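PDB 6BFI: VIN1 from Oscarella pearsei, which probably binds actin filaments and may play a role in cell-cell adhesion, as a sponge member of the vinculin/alpha-catenin family. Local coordinates for residues G381-L386 / E477-A482; R416-A421 / K444-S449; V576-A581 / Q592-S597; F678-Q683 / V810-E815; Q742-C747 / R751-L756. All coordinates share one frame; numbering follows the deposited sequence.

Contact 1 of 5, residues G381-L386 / E477-A482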
# COMPACT_ATOMS: atom_id res chain seq x y z
N GLY A 381 8.93 -6.89 26.70
CA GLY A 381 9.26 -6.75 28.10
C GLY A 381 8.13 -6.21 28.96
O GLY A 381 7.69 -6.85 29.93
N PRO A 382 7.64 -5.00 28.65
CA PRO A 382 6.63 -4.38 29.52
C PRO A 382 5.34 -5.18 29.65
O PRO A 382 4.77 -5.23 30.75
CB PRO A 382 6.39 -3.02 28.85
CG PRO A 382 7.67 -2.72 28.15
CD PRO A 382 8.16 -4.05 27.64
N ILE A 383 4.86 -5.80 28.57
CA ILE A 383 3.62 -6.57 28.69
C ILE A 383 3.85 -7.84 29.49
O ILE A 383 2.94 -8.32 30.18
CB ILE A 383 3.02 -6.87 27.30
CG1 ILE A 383 1.59 -7.39 27.45
CG2 ILE A 383 3.86 -7.88 26.55
CD1 ILE A 383 0.91 -7.71 26.13
N LYS A 384 5.07 -8.40 29.43
CA LYS A 384 5.39 -9.54 30.28
C LYS A 384 5.43 -9.12 31.74
O LYS A 384 4.95 -9.85 32.62
CB LYS A 384 6.73 -10.14 29.86
CG LYS A 384 7.14 -11.36 30.66
CD LYS A 384 6.10 -12.46 30.55
CE LYS A 384 6.50 -13.69 31.34
NZ LYS A 384 5.47 -14.76 31.25
N ALA A 385 6.00 -7.94 32.03
CA ALA A 385 5.98 -7.43 33.39
C ALA A 385 4.56 -7.18 33.88
O ALA A 385 4.26 -7.38 35.06
CB ALA A 385 6.81 -6.14 33.47
N LEU A 386 3.66 -6.75 32.98
CA LEU A 386 2.27 -6.57 33.37
C LEU A 386 1.60 -7.91 33.66
O LEU A 386 0.87 -8.04 34.65
CB LEU A 386 1.51 -5.82 32.27
CG LEU A 386 0.00 -5.68 32.50
CD1 LEU A 386 -0.29 -4.81 33.71
CD2 LEU A 386 -0.67 -5.12 31.26
N GLU A 477 -0.50 -12.81 23.40
CA GLU A 477 0.08 -13.28 22.15
C GLU A 477 -0.47 -12.52 20.95
O GLU A 477 0.24 -12.36 19.95
CB GLU A 477 -0.14 -14.78 21.99
CG GLU A 477 0.55 -15.61 23.06
CD GLU A 477 0.18 -17.07 23.00
OE1 GLU A 477 1.07 -17.91 22.72
OE2 GLU A 477 -1.01 -17.39 23.22
N LYS A 478 -1.71 -12.04 21.02
CA LYS A 478 -2.22 -11.18 19.96
C LYS A 478 -1.46 -9.86 19.92
O LYS A 478 -1.07 -9.39 18.84
CB LYS A 478 -3.71 -10.93 20.13
CG LYS A 478 -4.56 -12.16 19.88
CD LYS A 478 -4.34 -12.69 18.48
CE LYS A 478 -4.83 -14.12 18.34
NZ LYS A 478 -4.57 -14.65 16.98
N TRP A 479 -1.23 -9.25 21.09
CA TRP A 479 -0.46 -8.01 21.14
C TRP A 479 0.96 -8.23 20.63
O TRP A 479 1.49 -7.41 19.88
CB TRP A 479 -0.45 -7.45 22.55
CG TRP A 479 0.19 -6.08 22.64
CD1 TRP A 479 -0.44 -4.88 22.65
CD2 TRP A 479 1.60 -5.80 22.71
NE1 TRP A 479 0.48 -3.86 22.73
CE2 TRP A 479 1.74 -4.39 22.77
CE3 TRP A 479 2.75 -6.59 22.73
CZ2 TRP A 479 2.98 -3.77 22.85
CZ3 TRP A 479 3.98 -5.96 22.81
CH2 TRP A 479 4.09 -4.57 22.86
N LEU A 480 1.59 -9.34 21.04
CA LEU A 480 2.95 -9.61 20.58
C LEU A 480 3.00 -9.85 19.08
O LEU A 480 3.96 -9.45 18.41
CB LEU A 480 3.53 -10.82 21.33
CG LEU A 480 3.93 -10.59 22.79
CD1 LEU A 480 4.46 -11.87 23.42
CD2 LEU A 480 4.96 -9.47 22.89
N GLU A 481 1.97 -10.50 18.53
CA GLU A 481 1.93 -10.73 17.09
C GLU A 481 1.82 -9.41 16.33
O GLU A 481 2.62 -9.13 15.42
CB GLU A 481 0.78 -11.66 16.73
CG GLU A 481 0.50 -11.76 15.24
CD GLU A 481 -0.87 -11.21 14.87
OE1 GLU A 481 -1.82 -11.39 15.65
OE2 GLU A 481 -0.98 -10.59 13.79
N ALA A 482 0.84 -8.58 16.70
CA ALA A 482 0.66 -7.30 16.02
C ALA A 482 1.91 -6.43 16.16
O ALA A 482 2.36 -5.83 15.18
CB ALA A 482 -0.56 -6.58 16.56

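Contact 2 of 5, residues R416-A421 / K444-S449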
# COMPACT_ATOMS: atom_id res chain seq x y z
N ARG A 416 4.17 4.50 22.54
CA ARG A 416 5.41 4.93 21.92
C ARG A 416 5.71 4.13 20.66
O ARG A 416 6.18 4.69 19.66
CB ARG A 416 6.56 4.82 22.91
CG ARG A 416 7.89 5.33 22.38
CD ARG A 416 7.83 6.82 22.10
NE ARG A 416 9.16 7.37 21.86
CZ ARG A 416 9.44 8.66 21.80
NH1 ARG A 416 8.48 9.56 21.98
NH2 ARG A 416 10.69 9.07 21.59
N LEU A 417 5.45 2.82 20.68
CA LEU A 417 5.63 2.01 19.48
C LEU A 417 4.78 2.53 18.33
O LEU A 417 5.27 2.71 17.21
CB LEU A 417 5.29 0.55 19.77
CG LEU A 417 6.20 -0.21 20.73
CD1 LEU A 417 5.76 -1.66 20.83
CD2 LEU A 417 7.66 -0.11 20.30
N ALA A 418 3.50 2.80 18.60
CA ALA A 418 2.62 3.26 17.53
C ALA A 418 3.03 4.65 17.04
O ALA A 418 2.96 4.93 15.83
CB ALA A 418 1.17 3.26 18.01
N ASP A 419 3.45 5.53 17.95
CA ASP A 419 3.92 6.85 17.54
C ASP A 419 5.14 6.74 16.64
O ASP A 419 5.22 7.42 15.61
CB ASP A 419 4.23 7.70 18.77
CG ASP A 419 2.98 8.27 19.42
OD1 ASP A 419 1.88 7.73 19.16
OD2 ASP A 419 3.10 9.24 20.19
N THR A 420 6.10 5.89 17.01
CA THR A 420 7.29 5.71 16.19
C THR A 420 6.93 5.15 14.82
O THR A 420 7.47 5.59 13.79
CB THR A 420 8.29 4.81 16.90
OG1 THR A 420 8.84 5.52 18.03
CG2 THR A 420 9.43 4.41 15.97
N ALA A 421 6.02 4.17 14.77
CA ALA A 421 5.54 3.68 13.49
C ALA A 421 4.95 4.81 12.65
O ALA A 421 5.17 4.87 11.44
CB ALA A 421 4.52 2.56 13.69
N LYS A 444 -4.16 -1.06 14.40
CA LYS A 444 -4.47 -2.36 14.98
C LYS A 444 -3.76 -2.55 16.32
O LYS A 444 -4.36 -3.06 17.27
CB LYS A 444 -4.09 -3.47 14.00
CG LYS A 444 -3.82 -4.81 14.67
CD LYS A 444 -3.84 -5.96 13.68
CE LYS A 444 -3.49 -7.27 14.36
NZ LYS A 444 -3.77 -8.45 13.51
N LEU A 445 -2.50 -2.13 16.40
CA LEU A 445 -1.76 -2.29 17.66
C LEU A 445 -2.41 -1.50 18.79
O LEU A 445 -2.55 -2.01 19.90
CB LEU A 445 -0.31 -1.86 17.47
CG LEU A 445 0.58 -2.06 18.71
CD1 LEU A 445 0.61 -3.52 19.11
CD2 LEU A 445 1.99 -1.54 18.45
N ARG A 446 -2.81 -0.25 18.52
CA ARG A 446 -3.52 0.52 19.54
C ARG A 446 -4.82 -0.17 19.93
O ARG A 446 -5.12 -0.34 21.13
CB ARG A 446 -3.81 1.93 19.02
CG ARG A 446 -2.57 2.77 18.71
CD ARG A 446 -2.97 4.19 18.32
NE ARG A 446 -1.85 5.12 18.38
CZ ARG A 446 -1.21 5.60 17.32
NH1 ARG A 446 -1.59 5.24 16.10
NH2 ARG A 446 -0.20 6.44 17.47
N ASP A 447 -5.60 -0.61 18.93
CA ASP A 447 -6.90 -1.21 19.20
C ASP A 447 -6.77 -2.44 20.09
O ASP A 447 -7.49 -2.57 21.09
CB ASP A 447 -7.59 -1.57 17.88
CG ASP A 447 -8.97 -2.15 18.09
OD1 ASP A 447 -9.89 -1.38 18.44
OD2 ASP A 447 -9.13 -3.37 17.90
N ILE A 448 -5.86 -3.36 19.75
CA ILE A 448 -5.68 -4.55 20.58
C ILE A 448 -5.05 -4.18 21.91
O ILE A 448 -5.25 -4.87 22.92
CB ILE A 448 -4.87 -5.62 19.84
CG1 ILE A 448 -4.85 -6.93 20.63
CG2 ILE A 448 -3.44 -5.15 19.58
CD1 ILE A 448 -6.23 -7.42 21.05
N SER A 449 -4.29 -3.08 21.96
CA SER A 449 -3.73 -2.63 23.23
C SER A 449 -4.81 -2.20 24.20
O SER A 449 -4.62 -2.28 25.42
CB SER A 449 -2.74 -1.49 22.99
OG SER A 449 -1.64 -1.92 22.20

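Contact 3 of 5, residues V576-A581 / Q592-S597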
# COMPACT_ATOMS: atom_id res chain seq x y z
N VAL A 576 26.07 -13.29 28.68
CA VAL A 576 25.11 -13.14 29.76
C VAL A 576 25.43 -14.11 30.90
O VAL A 576 25.38 -13.73 32.08
CB VAL A 576 23.68 -13.34 29.23
CG1 VAL A 576 22.68 -13.34 30.38
CG2 VAL A 576 23.33 -12.26 28.23
N ILE A 577 25.77 -15.36 30.57
CA ILE A 577 26.06 -16.30 31.64
C ILE A 577 27.35 -15.92 32.36
O ILE A 577 27.50 -16.18 33.57
CB ILE A 577 26.11 -17.75 31.12
CG1 ILE A 577 27.41 -18.04 30.37
CG2 ILE A 577 24.91 -18.03 30.22
CD1 ILE A 577 27.60 -19.50 30.02
N GLU A 578 28.30 -15.28 31.66
CA GLU A 578 29.49 -14.78 32.35
C GLU A 578 29.14 -13.60 33.25
O GLU A 578 29.70 -13.47 34.34
CB GLU A 578 30.57 -14.38 31.34
CG GLU A 578 31.18 -15.55 30.56
CD GLU A 578 31.88 -16.56 31.44
OE1 GLU A 578 32.31 -16.21 32.55
OE2 GLU A 578 32.00 -17.73 31.00
N ALA A 579 28.21 -12.74 32.81
CA ALA A 579 27.76 -11.65 33.67
C ALA A 579 27.13 -12.18 34.95
O ALA A 579 27.45 -11.72 36.05
CB ALA A 579 26.78 -10.76 32.91
N LYS A 580 26.23 -13.16 34.82
CA LYS A 580 25.66 -13.80 36.00
C LYS A 580 26.74 -14.44 36.87
O LYS A 580 26.66 -14.40 38.10
CB LYS A 580 24.61 -14.83 35.59
CG LYS A 580 23.43 -14.24 34.83
CD LYS A 580 22.53 -15.33 34.26
CE LYS A 580 21.36 -14.73 33.49
NZ LYS A 580 20.54 -15.78 32.81
N ALA A 581 27.76 -15.02 36.23
CA ALA A 581 28.90 -15.52 36.99
C ALA A 581 29.60 -14.41 37.76
O ALA A 581 30.16 -14.66 38.83
CB ALA A 581 29.88 -16.23 36.06
N GLN A 592 35.62 -11.53 35.94
CA GLN A 592 35.49 -10.21 35.33
C GLN A 592 36.18 -10.17 33.97
O GLN A 592 35.64 -9.61 33.01
CB GLN A 592 36.07 -9.14 36.25
CG GLN A 592 35.32 -8.95 37.55
CD GLN A 592 35.99 -7.96 38.48
OE1 GLN A 592 37.09 -7.49 38.20
NE2 GLN A 592 35.34 -7.65 39.59
N ARG A 593 37.37 -10.77 33.87
CA ARG A 593 38.06 -10.82 32.58
C ARG A 593 37.26 -11.61 31.56
O ARG A 593 37.14 -11.20 30.39
CB ARG A 593 39.46 -11.41 32.75
CG ARG A 593 40.44 -10.51 33.47
CD ARG A 593 41.85 -11.08 33.39
NE ARG A 593 41.98 -12.35 34.10
CZ ARG A 593 42.47 -12.46 35.33
NH1 ARG A 593 42.88 -11.39 35.99
NH2 ARG A 593 42.55 -13.66 35.90
N LYS A 594 36.72 -12.76 31.96
CA LYS A 594 35.89 -13.56 31.06
C LYS A 594 34.71 -12.75 30.54
O LYS A 594 34.44 -12.72 29.33
CB LYS A 594 35.40 -14.82 31.77
CG LYS A 594 36.51 -15.74 32.26
CD LYS A 594 35.94 -16.88 33.09
CE LYS A 594 37.04 -17.78 33.64
NZ LYS A 594 36.51 -18.79 34.59
N PHE A 595 33.99 -12.08 31.45
CA PHE A 595 32.84 -11.28 31.04
C PHE A 595 33.25 -10.15 30.09
O PHE A 595 32.58 -9.91 29.08
CB PHE A 595 32.13 -10.71 32.27
CG PHE A 595 31.29 -9.51 31.97
CD1 PHE A 595 30.11 -9.62 31.25
CD2 PHE A 595 31.67 -8.25 32.40
CE1 PHE A 595 29.34 -8.51 30.96
CE2 PHE A 595 30.91 -7.14 32.13
CZ PHE A 595 29.74 -7.27 31.41
N CYS A 596 34.34 -9.46 30.41
CA CYS A 596 34.79 -8.37 29.54
C CYS A 596 35.13 -8.88 28.15
O CYS A 596 34.76 -8.25 27.14
CB CYS A 596 36.00 -7.67 30.17
SG CYS A 596 35.63 -6.75 31.69
N SER A 597 35.82 -10.02 28.06
CA SER A 597 36.14 -10.58 26.75
C SER A 597 34.88 -10.99 26.00
O SER A 597 34.80 -10.83 24.77
CB SER A 597 37.08 -11.78 26.91
OG SER A 597 38.27 -11.40 27.59

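Contact 4 of 5, residues F678-Q683 / V810-E815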
# COMPACT_ATOMS: atom_id res chain seq x y z
N PHE A 678 3.82 12.92 -19.69
CA PHE A 678 4.82 13.35 -20.65
C PHE A 678 5.90 14.19 -19.98
O PHE A 678 7.09 14.08 -20.31
CB PHE A 678 4.17 14.14 -21.78
CG PHE A 678 5.13 14.64 -22.82
CD1 PHE A 678 5.50 13.84 -23.89
CD2 PHE A 678 5.67 15.92 -22.73
CE1 PHE A 678 6.39 14.30 -24.85
CE2 PHE A 678 6.56 16.38 -23.68
CZ PHE A 678 6.91 15.57 -24.74
N ARG A 679 5.51 15.03 -19.02
CA ARG A 679 6.49 15.86 -18.33
C ARG A 679 7.32 15.04 -17.36
O ARG A 679 8.50 15.34 -17.16
CB ARG A 679 5.77 17.00 -17.60
CG ARG A 679 6.67 18.16 -17.23
CD ARG A 679 5.86 19.42 -17.03
NE ARG A 679 5.09 19.79 -18.22
CZ ARG A 679 3.78 19.61 -18.35
NH1 ARG A 679 3.09 19.06 -17.36
NH2 ARG A 679 3.16 19.97 -19.46
N GLU A 680 6.73 14.01 -16.74
CA GLU A 680 7.52 13.13 -15.88
C GLU A 680 8.59 12.40 -16.68
O GLU A 680 9.74 12.28 -16.24
CB GLU A 680 6.60 12.14 -15.17
CG GLU A 680 7.33 11.16 -14.25
CD GLU A 680 7.93 11.84 -13.03
OE1 GLU A 680 7.41 12.89 -12.62
OE2 GLU A 680 8.92 11.31 -12.49
N ALA A 681 8.23 11.90 -17.87
CA ALA A 681 9.19 11.17 -18.68
C ALA A 681 10.12 12.08 -19.49
O ALA A 681 11.15 11.60 -19.97
CB ALA A 681 8.46 10.22 -19.64
N ASP A 682 9.79 13.36 -19.62
CA ASP A 682 10.55 14.24 -20.51
C ASP A 682 11.89 14.65 -19.91
O ASP A 682 12.82 14.96 -20.66
CB ASP A 682 9.73 15.49 -20.85
CG ASP A 682 10.35 16.31 -21.97
OD1 ASP A 682 10.94 15.71 -22.89
OD2 ASP A 682 10.24 17.55 -21.93
N GLN A 683 12.01 14.65 -18.58
CA GLN A 683 13.27 15.02 -17.94
C GLN A 683 14.37 13.99 -18.14
O GLN A 683 15.52 14.26 -17.79
CB GLN A 683 13.04 15.28 -16.45
CG GLN A 683 12.29 14.18 -15.73
CD GLN A 683 12.02 14.51 -14.28
OE1 GLN A 683 12.80 15.21 -13.63
NE2 GLN A 683 10.90 14.02 -13.75
N VAL A 810 4.81 4.21 -12.29
CA VAL A 810 5.62 3.12 -12.84
C VAL A 810 6.96 3.65 -13.34
O VAL A 810 7.98 2.96 -13.25
CB VAL A 810 4.84 2.38 -13.95
CG1 VAL A 810 5.78 1.56 -14.82
CG2 VAL A 810 3.79 1.47 -13.33
N ILE A 811 6.99 4.88 -13.86
CA ILE A 811 8.27 5.51 -14.20
C ILE A 811 9.15 5.59 -12.96
O ILE A 811 10.27 5.08 -12.93
CB ILE A 811 8.06 6.90 -14.81
CG1 ILE A 811 7.16 6.85 -16.04
CG2 ILE A 811 9.40 7.53 -15.17
CD1 ILE A 811 6.80 8.22 -16.54
N ARG A 812 8.62 6.22 -11.90
CA ARG A 812 9.44 6.41 -10.70
C ARG A 812 9.84 5.07 -10.08
O ARG A 812 10.99 4.87 -9.69
CB ARG A 812 8.71 7.28 -9.69
CG ARG A 812 8.43 8.69 -10.21
CD ARG A 812 7.75 9.54 -9.15
NE ARG A 812 7.39 10.86 -9.68
CZ ARG A 812 6.79 11.80 -8.97
NH1 ARG A 812 6.47 11.59 -7.70
NH2 ARG A 812 6.50 12.97 -9.53
N ALA A 813 8.89 4.13 -9.99
CA ALA A 813 9.19 2.83 -9.39
C ALA A 813 10.18 2.04 -10.23
O ALA A 813 10.95 1.24 -9.68
CB ALA A 813 7.90 2.03 -9.20
N SER A 814 10.18 2.24 -11.55
CA SER A 814 11.16 1.56 -12.40
C SER A 814 12.55 2.16 -12.21
O SER A 814 13.54 1.42 -12.13
CB SER A 814 10.73 1.66 -13.86
OG SER A 814 9.44 1.10 -14.06
N GLU A 815 12.63 3.49 -12.13
CA GLU A 815 13.91 4.12 -11.81
C GLU A 815 14.43 3.63 -10.46
O GLU A 815 15.64 3.44 -10.29
CB GLU A 815 13.76 5.64 -11.82
CG GLU A 815 15.07 6.41 -11.74
CD GLU A 815 15.54 6.65 -10.31
OE1 GLU A 815 14.73 6.44 -9.38
OE2 GLU A 815 16.71 7.05 -10.12

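Contact 5 of 5, residues Q742-C747 / R751-L756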
# COMPACT_ATOMS: atom_id res chain seq x y z
N GLN A 742 10.12 -7.02 -16.98
CA GLN A 742 11.51 -7.43 -17.16
C GLN A 742 12.44 -6.67 -16.22
O GLN A 742 13.46 -7.22 -15.77
CB GLN A 742 11.95 -7.23 -18.60
CG GLN A 742 11.19 -8.06 -19.62
CD GLN A 742 11.64 -7.79 -21.04
OE1 GLN A 742 12.69 -7.18 -21.27
NE2 GLN A 742 10.85 -8.24 -22.01
N ILE A 743 12.11 -5.42 -15.91
CA ILE A 743 12.91 -4.65 -14.96
C ILE A 743 12.71 -5.18 -13.54
O ILE A 743 13.67 -5.33 -12.78
CB ILE A 743 12.57 -3.16 -15.07
CG1 ILE A 743 13.11 -2.60 -16.38
CG2 ILE A 743 13.13 -2.39 -13.88
CD1 ILE A 743 12.27 -1.48 -16.95
N ALA A 744 11.46 -5.47 -13.17
CA ALA A 744 11.19 -5.99 -11.84
C ALA A 744 11.82 -7.36 -11.63
O ALA A 744 12.23 -7.69 -10.51
CB ALA A 744 9.68 -6.06 -11.59
N ASN A 745 11.91 -8.17 -12.68
CA ASN A 745 12.43 -9.53 -12.53
C ASN A 745 13.92 -9.51 -12.19
O ASN A 745 14.38 -10.29 -11.34
CB ASN A 745 12.17 -10.34 -13.80
CG ASN A 745 12.42 -11.82 -13.60
OD1 ASN A 745 13.53 -12.31 -13.81
ND2 ASN A 745 11.38 -12.54 -13.20
N ALA A 746 14.69 -8.65 -12.85
CA ALA A 746 16.13 -8.57 -12.64
C ALA A 746 16.52 -7.70 -11.45
O ALA A 746 17.71 -7.42 -11.26
CB ALA A 746 16.82 -8.06 -13.90
N CYS A 747 15.54 -7.27 -10.65
CA CYS A 747 15.81 -6.45 -9.48
C CYS A 747 16.05 -7.33 -8.26
O CYS A 747 15.31 -8.30 -8.03
CB CYS A 747 14.64 -5.50 -9.21
SG CYS A 747 14.84 -4.44 -7.76
N ARG A 751 11.89 -4.91 -1.85
CA ARG A 751 11.05 -3.75 -1.53
C ARG A 751 10.67 -2.99 -2.79
O ARG A 751 9.48 -2.77 -3.06
CB ARG A 751 11.78 -2.85 -0.53
CG ARG A 751 11.39 -3.08 0.92
CD ARG A 751 12.59 -3.12 1.85
NE ARG A 751 13.37 -1.88 1.81
CZ ARG A 751 14.53 -1.71 2.44
NH1 ARG A 751 15.04 -2.70 3.16
NH2 ARG A 751 15.18 -0.56 2.35
N ALA A 752 11.66 -2.59 -3.59
CA ALA A 752 11.38 -1.89 -4.83
C ALA A 752 10.72 -2.81 -5.85
O ALA A 752 9.86 -2.37 -6.63
CB ALA A 752 12.67 -1.29 -5.40
N LYS A 753 11.13 -4.08 -5.87
CA LYS A 753 10.48 -5.07 -6.73
C LYS A 753 8.98 -5.11 -6.48
O LYS A 753 8.17 -4.96 -7.41
CB LYS A 753 11.12 -6.44 -6.47
CG LYS A 753 10.94 -7.48 -7.55
CD LYS A 753 11.45 -8.83 -7.06
CE LYS A 753 11.66 -9.82 -8.20
NZ LYS A 753 12.88 -9.49 -8.99
N THR A 754 8.59 -5.31 -5.22
CA THR A 754 7.18 -5.28 -4.85
C THR A 754 6.54 -3.94 -5.20
O THR A 754 5.41 -3.90 -5.68
CB THR A 754 7.03 -5.57 -3.35
OG1 THR A 754 7.37 -6.94 -3.09
CG2 THR A 754 5.61 -5.31 -2.89
N ASN A 755 7.26 -2.84 -4.96
CA ASN A 755 6.72 -1.52 -5.27
C ASN A 755 6.33 -1.41 -6.74
O ASN A 755 5.29 -0.83 -7.07
CB ASN A 755 7.74 -0.44 -4.90
CG ASN A 755 7.21 0.96 -5.14
OD1 ASN A 755 6.01 1.22 -5.02
ND2 ASN A 755 8.11 1.88 -5.48
N LEU A 756 7.15 -1.97 -7.63
CA LEU A 756 6.84 -1.90 -9.06
C LEU A 756 5.75 -2.89 -9.46
O LEU A 756 4.90 -2.57 -10.30
CB LEU A 756 8.11 -2.14 -9.88
CG LEU A 756 7.98 -2.11 -11.40
CD1 LEU A 756 7.45 -0.76 -11.88
CD2 LEU A 756 9.31 -2.43 -12.06

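Contact 1 of 5, residues G381-L386 / E477-A482
Ile383 of helix 381-390 reaches into the angle between Trp479 and Leu480 of helix 466-493. It carries most of this small apolar contact, and its two branches do different work. The CG1 branch is fully extended, with CG1 anti to the backbone N (chi1 -167°) and CD1 at its far end. This brings Ile383 CD1 to 3.8 Å from Trp479 CB and 3.9 Å from Trp479 CG. The methyl meets the indole obliquely, and the two side chains run past each other in opposite directions. The shorter branch turns to the other neighbour, where Ile383 CG2 lies 4.1 Å from Leu480 CD2. That leucine methyl also sits at the edge of the Trp479 ring, in its plane. The three side chains thus close on one another without polar bonds. With an alanine here, the indole would probably lose the methyl beside it and Leu480 CD2 its partner. The helices do not meet backbone to backbone: the nearest CA atoms, those of Ile383 and Leu480, are 8.7 Å apart. Phe410 of helix 399-427 meets both Ile383 and the Trp479 ring. Val452 of helix 452-460 packs on the same two residues, and Leu445 of helix 432-449 also touches Trp479.

Contact 2 of 5, residues R416-A421 / K444-S449
Arg446 lies across Ala418 and ends at Asp419, so one long side chain spans the outer side of this helix pair. From CB the chain leaves with CG anti to the carbonyl carbon (chi1 -63°) and then runs extended to NE. Arg446 CG already meets the partner helix, 3.8 Å from Ala418 CB. Further out, Arg446 NE is 3.6 Å from Ala418 CB. The guanidinium then lies over this methyl: Ala418 CB sits 3.4 Å from Arg446 CZ, centred under one face of the flat group. At the tip, Arg446 NH2 gives a hydrogen bond of 3.0 Å to Asp419 OD1, part of a salt bridge. The oxygen lies in the guanidinium plane and is met nearly end-on, although the bond is bent, with an N-H...O angle of 133°. The two charged planes are well turned from each other. The methyl supports the face while the carboxylate holds the edge, which should limit the swing of the arginine. On the inner side, Leu445 CD2 packs 4.1 Å from Leu417 CB. Helices 399-427 and 432-449 are successive, and their segments here are nearly antiparallel, at 167°. Helix 466-493 closes the inner side, with Trp479 and Met486 on Leu445, and Phe376 touches Leu417.

Contact 3 of 5, residues V576-A581 / Q592-S597
Lys594 and Phe595 meet Glu578 and Ala579 where two successive helices run close together. Along 592-597, Lys594 is the first residue to touch. Its aliphatic part is what does so: Lys594 CB is 3.5 Å from Glu578 OE1, and Lys594 CD is 3.7 Å from Glu578 OE1. The amine goes on past the carboxylate, and Lys594 NZ stays 5.3 Å from Glu578 OE1. The opposite charges may still attract, but they form no close ion pair. Glu578 bends at chi2 (-61°), which brings its carboxylate over the CB and CD of Lys594, the two chains crossing at a slant. Phe595 follows and turns to the buried side. Its backbone joins in, with Phe595 CA 3.9 Å from Glu578 CB, and the ring reaches onward until Phe595 CD1 lies 3.9 Å from Ala579 CB. The ring meets that methyl obliquely. The backbones are close, the CA atoms of Glu578 and Phe595 being only 5.0 Å apart. Helices 496-519 and 524-550 enclose Phe595 through Ala514, Ala518 and Leu527. Segments 576-581 and 592-597 cross at -154°; their helices, 572-584 and 589-615, form an antiparallel hairpin of the helical-bundle kind that builds vinculin family proteins.

Contact 4 of 5, residues F678-Q683 / V810-E815
Glu680 and Arg812 pair their charged ends above an apolar base formed by Ile811 and Ala681. The base is the tightly packed part. Ile811 points its extended CG1 branch at helix 669-682, and CD1 at its end does the touching. Ile811 CD1 is 3.8 Å from Glu680 CG and 4.0 Å from Ala681 CB. Val695 of helix 690-710 also packs on Ile811. The other side is more open and belongs to Arg812, which is partly exposed. Its chain is extended from CG to NE and crosses Glu680 at about a right angle. Glu680 itself bends at chi2 (68°), which turns its carboxylate to the guanidinium edge. Arg812 NH2 gives Glu680 OE1 a fairly straight hydrogen bond of 3.2 Å, with an N-H...O angle of 164°, as part of a salt bridge. Arg812 NE makes a weak one, also 3.2 Å, to Glu680 OE2. OE1 lies in the guanidinium plane, but the NH2 nitrogen comes to it from above the carboxylate plane. The pairing is therefore two-pronged but not coplanar, with 56° between the planes. A methionine in place of Arg812 would probably leave the carboxylate of the buried Glu680 without this positive mate. The two helix segments run roughly parallel, as neighbours with other helices between them in the chain, in keeping with the helical bundles of the vinculin/alpha-catenin family.

Contact 5 of 5, residues Q742-C747 / R751-L756
A short helix-to-helix connection within a bundle holds this contact, with a lysine closing the C-terminal end of the first helix. Helix 718-745 ends at Asn745, and Ala746 is the first residue to leave helical geometry. Lys753, one turn into helix 750-760, sends its chain back to that end. CG stands anti to the backbone N (chi1 -160°), and the chain stays extended until it bends at chi4 (74°). The bend brings the amine among three backbone oxygens. Lys753 NZ bonds to Asn745 O at 2.9 Å, coming from well above that carbonyl plane. Lys753 NZ also bonds to Cys747 O at 2.9 Å, here in the carbonyl plane and on a lone pair. Ala744 O lies nearby as well, but its modelled separation is too short to be trusted in detail. The carbonyls at a helix end carry the negative end of the helix dipole, and the ammonium group probably offsets it. The aliphatic chain of Lys753 also lies along this end. Deeper in, Leu756 CD2 packs 3.7 Å from Ala744 CB and 4.2 Å from Ile743 CG2. Cys747 turns its sulfur to the other helix, where Cys747 SG is a loose 4.5 Å from Ala752 CB. Helix 786-817 closes the buried side: Ala813 and Ser814 meet Leu756, and Ala817 meets Ile743. Ile827, in a later loop, touches both Ile743 and Ala746.

How the contacts relate
Contacts 1 and 2 touch each other, with Ala482 lying on Lys444, and contact 2 is nested within the chain loop closed by contact 1. Contact 1 is buried and wholly apolar. Contact 2 adds a salt bridge at its exposed edge. Contacts 4 and 5 form a second touching pair, where Ala813 packs on Asn755, and contact 5 is nested within the loop closed by contact 4. There a buried glutamate takes an arginine, whereas backbone oxygens take a lysine. Contact 3 touches none of the others and is only partly buried. Its lysine and glutamate pack against each other without the close charge pairing of contacts 2 and 4.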